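Local coordinates for protein alpha-glucosidase (Pseudoalteromonas sp. K8, PDB 5HQA) that hydrolyses alpha-glucosides as a chloride-activated, calcium-binding enzyme of glycoside hydrolase family 97, at residues A[21-26]-A[31-36]. Sequence-based numbering, arbitrary orientation.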
loop_
_atom_site.group_PDB
_atom_site.type_symbol
_atom_site.label_atom_id
_atom_site.label_comp_id
_atom_site.label_asym_id
_atom_site.label_seq_id
_atom_site.Cartn_x
_atom_site.Cartn_y
_atom_site.Cartn_z
ATOM N N PRO A 21 20.300 18.731 18.216
ATOM C CA PRO A 21 19.575 19.295 17.078
ATOM C C PRO A 21 18.100 18.910 17.153
ATOM O O PRO A 21 17.744 17.847 17.663
ATOM C CB PRO A 21 20.259 18.636 15.880
ATOM C CG PRO A 21 21.667 18.438 16.344
ATOM C CD PRO A 21 21.635 18.237 17.834
ATOM N N SER A 22 17.233 19.781 16.650
ATOM C CA SER A 22 15.807 19.506 16.737
ATOM C C SER A 22 15.087 20.286 15.648
ATOM O O SER A 22 15.646 21.204 15.041
ATOM C CB SER A 22 15.256 19.865 18.130
ATOM O OG SER A 22 15.386 21.260 18.374
ATOM N N TYR A 23 13.834 19.904 15.401
ATOM C CA TYR A 23 12.996 20.635 14.465
ATOM C C TYR A 23 11.600 20.767 15.063
ATOM O O TYR A 23 11.207 20.008 15.953
ATOM C CB TYR A 23 12.937 19.946 13.083
ATOM C CG TYR A 23 12.079 18.707 13.094
ATOM C CD1 TYR A 23 12.572 17.503 13.586
ATOM C CD2 TYR A 23 10.763 18.751 12.653
ATOM C CE1 TYR A 23 11.774 16.367 13.629
ATOM C CE2 TYR A 23 9.960 17.627 12.692
ATOM C CZ TYR A 23 10.470 16.441 13.177
ATOM O OH TYR A 23 9.662 15.333 13.215
ATOM N N SER A 24 10.862 21.761 14.575
ATOM C CA SER A 24 9.451 21.931 14.898
ATOM C C SER A 24 8.732 22.412 13.646
ATOM O O SER A 24 9.357 22.903 12.704
ATOM C CB SER A 24 9.241 22.916 16.062
ATOM O OG SER A 24 9.663 24.218 15.690
ATOM N N ILE A 25 7.412 22.250 13.622
ATOM C CA ILE A 25 6.632 22.569 12.429
ATOM C C ILE A 25 5.367 23.300 12.843
ATOM O O ILE A 25 4.665 22.867 13.764
ATOM C CB ILE A 25 6.261 21.305 11.628
ATOM C CG1 ILE A 25 7.517 20.499 11.260
ATOM C CG2 ILE A 25 5.443 21.682 10.379
ATOM C CD1 ILE A 25 7.207 19.222 10.521
ATOM N N SER A 26 5.064 24.395 12.157
ATOM C CA SER A 26 3.780 25.062 12.296
ATOM C C SER A 26 2.978 24.940 11.006
ATOM O O SER A 26 3.534 24.814 9.909
ATOM C CB SER A 26 3.952 26.538 12.653
ATOM O OG SER A 26 4.540 27.243 11.576
ATOM N N THR A 31 1.716 25.963 15.934
ATOM C CA THR A 31 2.620 24.827 16.075
ATOM C C THR A 31 1.832 23.522 16.097
ATOM O O THR A 31 0.918 23.355 16.907
ATOM C CB THR A 31 3.436 24.958 17.363
ATOM O OG1 THR A 31 4.097 26.223 17.382
ATOM C CG2 THR A 31 4.476 23.843 17.461
ATOM N N VAL A 32 2.182 22.594 15.205
ATOM C CA VAL A 32 1.592 21.268 15.226
ATOM C C VAL A 32 2.593 20.201 15.649
ATOM O O VAL A 32 2.187 19.194 16.242
ATOM C CB VAL A 32 0.942 20.905 13.871
ATOM C CG1 VAL A 32 -0.258 21.795 13.630
ATOM C CG2 VAL A 32 1.928 21.053 12.722
ATOM N N ILE A 33 3.883 20.408 15.395
ATOM C CA ILE A 33 4.950 19.527 15.854
ATOM C C ILE A 33 5.882 20.364 16.724
ATOM O O ILE A 33 6.492 21.328 16.240
ATOM C CB ILE A 33 5.715 18.886 14.680
ATOM C CG1 ILE A 33 4.781 18.021 13.810
ATOM C CG2 ILE A 33 6.918 18.067 15.186
ATOM C CD1 ILE A 33 4.232 16.796 14.509
ATOM N N ASN A 34 5.963 20.021 18.013
ATOM C CA ASN A 34 6.845 20.710 18.938
ATOM C C ASN A 34 8.288 20.288 18.684
ATOM O O ASN A 34 8.562 19.403 17.873
ATOM C CB ASN A 34 6.443 20.399 20.377
ATOM C CG ASN A 34 5.137 21.066 20.782
ATOM O OD1 ASN A 34 4.784 22.125 20.272
ATOM N ND2 ASN A 34 4.423 20.449 21.710
ATOM N N ASN A 35 9.224 20.920 19.403
ATOM C CA ASN A 35 10.638 20.551 19.340
ATOM C C ASN A 35 10.800 19.039 19.346
ATOM O O ASN A 35 10.366 18.360 20.282
ATOM C CB ASN A 35 11.406 21.137 20.529
ATOM C CG ASN A 35 11.461 22.638 20.511
ATOM O OD1 ASN A 35 11.553 23.258 19.452
ATOM N ND2 ASN A 35 11.406 23.239 21.696
ATOM N N SER A 36 11.433 18.514 18.297
ATOM C CA SER A 36 11.576 17.080 18.086
ATOM C C SER A 36 13.039 16.767 17.811
ATOM O O SER A 36 13.642 17.382 16.929
ATOM C CB SER A 36 10.706 16.624 16.911
ATOM O OG SER A 36 9.335 16.895 17.157
HETATM O O HOH W 1 13.103 22.520 17.763
#
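Ile25 and Ile33 run alongside each other at the centre of this hairpin, CB of Ile25 3.9 Å from CB of Ile33. On the same face CG2 of Ile33 reaches CE2 of Tyr23 at 4.0 Å; chi1 of -61° puts CG1 of Ile33 beside the backbone N and leaves CG2 anti to it. CB of Ser36 sits over one face of the Tyr23 ring, a CH-pi contact 3.9 Å from the centroid, while CG1 of Ile25 meets the ring edge. The antiparallel ladder is interrupted by a classic beta bulge: O of Ile25 accepts from N of both Val32 and Ile33, the latter bond straight at 180°. Farther along, Tyr23 and Ser36 exchange two backbone hydrogen bonds, and Ser36 OG turns back to Asn34 O at 2.7 Å. At the polar edge CB of Ser24 lies 3.2 Å from O of Ile33. Tyr23 OH hydrogen-bonds Glu131 O; cutting Tyr23 back to alanine is likely to leave Ser36 CB and Ile33 CG2 without their ring and Glu131 O without its hydroxyl mate. In this mutarotase-like N-terminal domain, strands 10-15 and 122-134 flank the hairpin, and Tyr23 and Ile25 pack on Ile231 of strand 224-234 in a second sheet, as in a beta-sandwich.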